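Local coordinates for protein LupI (Flavobacterium sp. YS-80-122, PDB 6IY4) that probably inhibits metalloendopeptidases, as a small periplasmic protein of the Inh family of protease inhibitors, at residues A[51-59]-A[69-78]. Residues are numbered along the deposited sequence; the frame is centred on the assembly and turned at random.
Sequences SPTPDGLLL and FLELREAGRY
Gly56, Leu57 and Leu58 pair antiparallel with Glu71, Leu70 and Phe69 in a strand-to-strand contact joining strands 56-60 and 66-74, neighbours in the antiparallel sheet. The N-to-C directions of the short segments 56-59 and 69-74 lie 154° apart, near antiparallel, and their axes approach to 4.6 Å. Leu57 and Leu70 form the hydrogen-bonded pair: Leu57 N donates to Leu70 O at 2.8 Å and Leu70 N to Leu57 O at 2.9 Å. Leu72 N donates a nearly straight hydrogen bond (N-H...O 176°) to Asp55 O in the type I turn Thr53-Gly56, from above the carbonyl plane.

One face of the sheet carries Leu58 and Phe69. With its CG anti to the backbone N (chi1 174°), Phe69 extends its ring along the neighbouring strand to Gly56. Thr53 OG1 lies in the ring plane, 3.6 Å from Phe69 CE1, and Asp55 OD1 sits at the edge; these two oxygens are hydrogen-bonded, while Leu58 CD2 packs 4.0 Å from Phe69 CD1. A CB on Gly56 would clash with Phe69 CZ and Leu70 O, so a side chain would be hard to fit here. Were Phe69 an alanine, a gap would probably open beside Gly56 and Leu58, leaving the Thr53 and Asp55 oxygens without the ring edge against them.

On the other face, Leu57 CB makes a CH-pi contact with Tyr78, 4.0 Å from the ring centroid, while Leu72 CD1 covers the opposite ring face. Water 1, at the ring edge, bridges Gly56 O and Tyr78 OH, both at 2.7 Å, tying the turn to strand 77-82. Met90 touches Leu57 and Tyr78; Trp10 meets the tyrosine ring. Such sequential pairing, with Leu57, Leu70 and Tyr78 on the buried face, is characteristic of a beta hairpin in the up-and-down antiparallel beta barrel of Inh-type inhibitors.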
ATOM      1  N   SER A  51      -7.721   2.660  -3.309  1.00 20.40           N
ATOM      2  CA  SER A  51      -9.073   2.141  -3.567  1.00 22.28           C
ATOM      3  C   SER A  51      -9.064   0.638  -3.461  1.00 21.82           C
ATOM      4  O   SER A  51      -8.285  -0.035  -4.127  1.00 21.60           O
ATOM      5  CB  SER A  51      -9.552   2.567  -4.921  1.00 26.30           C
ATOM      6  OG  SER A  51     -10.926   2.254  -5.063  1.00 31.68           O
ATOM      7  N   PRO A  52      -9.961   0.058  -2.657  1.00 21.14           N
ATOM      8  CA  PRO A  52     -10.020  -1.391  -2.546  1.00 20.79           C
ATOM      9  C   PRO A  52     -10.661  -1.971  -3.802  1.00 22.61           C
ATOM     10  O   PRO A  52     -11.431  -1.286  -4.459  1.00 25.29           O
ATOM     11  CB  PRO A  52     -10.901  -1.662  -1.323  1.00 22.87           C
ATOM     12  CG  PRO A  52     -11.474  -0.344  -0.922  1.00 23.10           C
ATOM     13  CD  PRO A  52     -10.945   0.744  -1.819  1.00 21.81           C
ATOM     14  N   THR A  53     -10.339  -3.217  -4.095  1.00 22.23           N
ATOM     15  CA  THR A  53     -10.949  -3.995  -5.196  1.00 24.60           C
ATOM     16  C   THR A  53     -11.424  -5.282  -4.566  1.00 23.24           C
ATOM     17  O   THR A  53     -11.125  -5.577  -3.412  1.00 22.26           O
ATOM     18  CB  THR A  53      -9.944  -4.231  -6.324  1.00 24.85           C
ATOM     19  OG1 THR A  53      -9.062  -5.253  -5.840  1.00 25.85           O
ATOM     20  CG2 THR A  53      -9.219  -2.963  -6.729  1.00 26.64           C
ATOM     21  N   PRO A  54     -12.177  -6.112  -5.311  1.00 26.06           N
ATOM     22  CA  PRO A  54     -12.717  -7.322  -4.713  1.00 26.84           C
ATOM     23  C   PRO A  54     -11.644  -8.265  -4.158  1.00 28.25           C
ATOM     24  O   PRO A  54     -11.909  -8.977  -3.217  1.00 29.85           O
ATOM     25  CB  PRO A  54     -13.479  -7.915  -5.902  1.00 26.98           C
ATOM     26  CG  PRO A  54     -13.896  -6.694  -6.675  1.00 26.92           C
ATOM     27  CD  PRO A  54     -12.598  -5.912  -6.695  1.00 26.65           C
ATOM     28  N   ASP A  55     -10.451  -8.229  -4.740  1.00 24.64           N
ATOM     29  CA  ASP A  55      -9.373  -9.200  -4.484  1.00 22.67           C
ATOM     30  C   ASP A  55      -8.070  -8.495  -4.135  1.00 20.80           C
ATOM     31  O   ASP A  55      -7.032  -9.159  -4.208  1.00 21.68           O
ATOM     32  CB  ASP A  55      -9.138 -10.060  -5.723  1.00 21.74           C
ATOM     33  CG  ASP A  55      -8.802  -9.265  -6.984  1.00 23.91           C
ATOM     34  OD1 ASP A  55      -8.915  -8.036  -6.967  1.00 23.59           O
ATOM     35  OD2 ASP A  55      -8.369  -9.906  -7.939  1.00 29.47           O
ATOM     36  N   GLY A  56      -8.125  -7.202  -3.806  1.00 19.89           N
ATOM     37  CA  GLY A  56      -6.849  -6.500  -3.656  1.00 20.02           C
ATOM     38  C   GLY A  56      -7.055  -5.024  -3.424  1.00 19.39           C
ATOM     39  O   GLY A  56      -8.116  -4.609  -2.884  1.00 20.24           O
ATOM     40  N   LEU A  57      -6.015  -4.261  -3.713  1.00 19.67           N
ATOM     41  CA  LEU A  57      -5.980  -2.849  -3.364  1.00 18.35           C
ATOM     42  C   LEU A  57      -5.202  -2.085  -4.426  1.00 17.36           C
ATOM     43  O   LEU A  57      -4.121  -2.549  -4.825  1.00 18.42           O
ATOM     44  CB  LEU A  57      -5.299  -2.725  -2.006  1.00 18.63           C
ATOM     45  CG  LEU A  57      -5.116  -1.306  -1.467  1.00 20.75           C
ATOM     46  CD1 LEU A  57      -6.473  -0.703  -1.169  1.00 24.19           C
ATOM     47  CD2 LEU A  57      -4.283  -1.280  -0.202  1.00 23.07           C
ATOM     48  N   LEU A  58      -5.677  -0.907  -4.804  1.00 19.35           N
ATOM     49  CA  LEU A  58      -4.952  -0.010  -5.730  1.00 19.34           C
ATOM     50  C   LEU A  58      -4.388   1.150  -4.944  1.00 19.68           C
ATOM     51  O   LEU A  58      -5.153   1.773  -4.232  1.00 20.40           O
ATOM     52  CB  LEU A  58      -5.891   0.554  -6.787  1.00 20.72           C
ATOM     53  CG  LEU A  58      -6.271  -0.397  -7.899  1.00 22.44           C
ATOM     54  CD1 LEU A  58      -7.447   0.186  -8.647  1.00 22.18           C
ATOM     55  CD2 LEU A  58      -5.125  -0.645  -8.872  1.00 23.44           C
ATOM     56  N   LEU A  59      -3.105   1.371  -5.089  1.00 19.32           N
ATOM     57  CA  LEU A  59      -2.450   2.620  -4.675  1.00 18.43           C
ATOM     58  C   LEU A  59      -2.371   3.478  -5.931  1.00 18.89           C
ATOM     59  O   LEU A  59      -1.947   2.962  -6.977  1.00 19.71           O
ATOM     60  CB  LEU A  59      -1.061   2.335  -4.129  1.00 20.03           C
ATOM     61  CG  LEU A  59      -0.949   1.275  -3.029  1.00 21.86           C
ATOM     62  CD1 LEU A  59       0.475   1.218  -2.533  1.00 23.46           C
ATOM     63  CD2 LEU A  59      -1.930   1.552  -1.899  1.00 24.25           C
ATOM     64  N   PHE A  69      -0.849  -2.233  -7.766  1.00 18.22           N
ATOM     65  CA  PHE A  69      -1.946  -3.136  -7.396  1.00 18.64           C
ATOM     66  C   PHE A  69      -1.357  -4.191  -6.473  1.00 19.00           C
ATOM     67  O   PHE A  69      -0.353  -4.833  -6.846  1.00 19.41           O
ATOM     68  CB  PHE A  69      -2.592  -3.801  -8.608  1.00 19.28           C
ATOM     69  CG  PHE A  69      -3.609  -4.833  -8.185  1.00 19.51           C
ATOM     70  CD1 PHE A  69      -4.823  -4.448  -7.638  1.00 22.25           C
ATOM     71  CD2 PHE A  69      -3.324  -6.173  -8.289  1.00 21.46           C
ATOM     72  CE1 PHE A  69      -5.749  -5.384  -7.238  1.00 20.70           C
ATOM     73  CE2 PHE A  69      -4.250  -7.110  -7.879  1.00 21.77           C
ATOM     74  CZ  PHE A  69      -5.446  -6.714  -7.360  1.00 19.99           C
ATOM     75  N   LEU A  70      -1.992  -4.406  -5.326  1.00 17.85           N
ATOM     76  CA  LEU A  70      -1.581  -5.485  -4.392  1.00 20.02           C
ATOM     77  C   LEU A  70      -2.721  -6.487  -4.251  1.00 19.49           C
ATOM     78  O   LEU A  70      -3.872  -6.083  -4.094  1.00 20.93           O
ATOM     79  CB  LEU A  70      -1.235  -4.927  -3.014  1.00 21.27           C
ATOM     80  CG  LEU A  70      -0.174  -3.821  -2.993  1.00 19.49           C
ATOM     81  CD1 LEU A  70      -0.739  -2.404  -3.075  1.00 18.93           C
ATOM     82  CD2 LEU A  70       0.703  -3.940  -1.748  1.00 20.63           C
ATOM     83  N   GLU A  71      -2.363  -7.746  -4.252  1.00 20.70           N
ATOM     84  CA  GLU A  71      -3.343  -8.837  -4.037  1.00 23.86           C
ATOM     85  C   GLU A  71      -3.585  -9.011  -2.539  1.00 20.55           C
ATOM     86  O   GLU A  71      -2.638  -9.023  -1.762  1.00 20.87           O
ATOM     87  CB  GLU A  71      -2.757 -10.076  -4.701  1.00 26.31           C
ATOM     88  CG  GLU A  71      -3.601 -11.315  -4.679  1.00 36.68           C
ATOM     89  CD  GLU A  71      -2.980 -12.406  -5.551  1.00 42.95           C
ATOM     90  OE1 GLU A  71      -1.757 -12.312  -5.869  1.00 37.54           O
ATOM     91  OE2 GLU A  71      -3.730 -13.339  -5.938  1.00 56.90           O
ATOM     92  N   LEU A  72      -4.830  -9.268  -2.174  1.00 20.99           N
ATOM     93  CA  LEU A  72      -5.238  -9.658  -0.813  1.00 20.00           C
ATOM     94  C   LEU A  72      -4.748 -11.071  -0.590  1.00 23.71           C
ATOM     95  O   LEU A  72      -5.051 -11.941  -1.464  1.00 25.04           O
ATOM     96  CB  LEU A  72      -6.756  -9.585  -0.739  1.00 22.38           C
ATOM     97  CG  LEU A  72      -7.371  -9.887   0.613  1.00 24.85           C
ATOM     98  CD1 LEU A  72      -6.808  -9.040   1.720  1.00 26.22           C
ATOM     99  CD2 LEU A  72      -8.875  -9.715   0.483  1.00 27.59           C
ATOM    100  N   ARG A  73      -3.989 -11.299   0.481  1.00 22.60           N
ATOM    101  CA  ARG A  73      -3.432 -12.655   0.732  1.00 25.97           C
ATOM    102  C   ARG A  73      -4.236 -13.358   1.821  1.00 30.97           C
ATOM    103  O   ARG A  73      -4.477 -14.543   1.712  1.00 34.47           O
ATOM    104  CB  ARG A  73      -1.936 -12.574   1.022  1.00 30.30           C
ATOM    105  CG  ARG A  73      -1.120 -12.096  -0.171  1.00 34.42           C
ATOM    106  CD  ARG A  73      -0.301 -13.150  -0.916  1.00 44.64           C
ATOM    107  NE  ARG A  73      -1.028 -14.380  -1.115  1.00 51.91           N
ATOM    108  CZ  ARG A  73      -1.950 -14.568  -2.043  1.00 60.23           C
ATOM    109  NH1 ARG A  73      -2.239 -13.598  -2.893  1.00 64.52           N
ATOM    110  NH2 ARG A  73      -2.588 -15.725  -2.117  1.00 63.85           N
ATOM    111  N   GLU A  74      -4.636 -12.639   2.834  1.00 27.28           N
ATOM    112  CA  GLU A  74      -5.272 -13.162   4.061  1.00 30.43           C
ATOM    113  C   GLU A  74      -5.635 -11.924   4.849  1.00 28.71           C
ATOM    114  O   GLU A  74      -5.194 -10.820   4.473  1.00 24.74           O
ATOM    115  CB  GLU A  74      -4.342 -13.995   4.928  1.00 31.23           C
ATOM    116  CG  GLU A  74      -3.257 -13.134   5.501  1.00 36.01           C
ATOM    117  CD  GLU A  74      -2.209 -13.825   6.328  1.00 42.14           C
ATOM    118  OE1 GLU A  74      -1.013 -13.688   5.989  1.00 49.69           O
ATOM    119  OE2 GLU A  74      -2.599 -14.454   7.333  1.00 58.47           O
ATOM    120  N   ALA A  75      -6.404 -12.089   5.898  1.00 24.20           N
ATOM    121  CA  ALA A  75      -6.927 -10.948   6.656  1.00 22.46           C
ATOM    122  C   ALA A  75      -5.782 -10.000   7.021  1.00 21.09           C
ATOM    123  O   ALA A  75      -4.825 -10.436   7.648  1.00 22.15           O
ATOM    124  CB  ALA A  75      -7.618 -11.463   7.893  1.00 24.75           C
ATOM    125  N   GLY A  76      -5.918  -8.737   6.619  1.00 21.64           N
ATOM    126  CA  GLY A  76      -4.958  -7.700   7.023  1.00 21.66           C
ATOM    127  C   GLY A  76      -3.619  -7.841   6.334  1.00 19.24           C
ATOM    128  O   GLY A  76      -2.647  -7.363   6.888  1.00 20.92           O
ATOM    129  N   ARG A  77      -3.541  -8.450   5.158  1.00 21.48           N
ATOM    130  CA  ARG A  77      -2.250  -8.527   4.424  1.00 19.46           C
ATOM    131  C   ARG A  77      -2.471  -8.438   2.919  1.00 19.79           C
ATOM    132  O   ARG A  77      -3.289  -9.215   2.384  1.00 22.81           O
ATOM    133  CB  ARG A  77      -1.530  -9.847   4.717  1.00 22.06           C
ATOM    134  CG  ARG A  77      -0.171  -9.988   4.041  1.00 25.28           C
ATOM    135  CD  ARG A  77       0.427 -11.356   4.341  1.00 30.50           C
ATOM    136  NE  ARG A  77       1.735 -11.523   3.729  1.00 33.27           N
ATOM    137  CZ  ARG A  77       2.904 -11.322   4.337  1.00 35.66           C
ATOM    138  NH1 ARG A  77       2.967 -10.928   5.595  1.00 39.81           N
ATOM    139  NH2 ARG A  77       4.017 -11.509   3.667  1.00 34.27           N
ATOM    140  N   TYR A  78      -1.750  -7.532   2.277  1.00 18.28           N
ATOM    141  CA  TYR A  78      -1.680  -7.452   0.801  1.00 20.18           C
ATOM    142  C   TYR A  78      -0.232  -7.581   0.362  1.00 19.38           C
ATOM    143  O   TYR A  78       0.668  -7.211   1.097  1.00 19.13           O
ATOM    144  CB  TYR A  78      -2.214  -6.121   0.291  1.00 18.11           C
ATOM    145  CG  TYR A  78      -3.650  -5.810   0.574  1.00 18.31           C
ATOM    146  CD1 TYR A  78      -3.993  -5.107   1.702  1.00 20.62           C
ATOM    147  CD2 TYR A  78      -4.634  -6.154  -0.319  1.00 19.66           C
ATOM    148  CE1 TYR A  78      -5.310  -4.756   1.950  1.00 19.25           C
ATOM    149  CE2 TYR A  78      -5.951  -5.846  -0.073  1.00 18.21           C
ATOM    150  CZ  TYR A  78      -6.289  -5.142   1.069  1.00 19.91           C
ATOM    151  OH  TYR A  78      -7.572  -4.808   1.374  1.00 20.75           O
TER
HETATM  152  O   HOH W   1      -9.445  -5.243  -0.577  1.00 26.89           O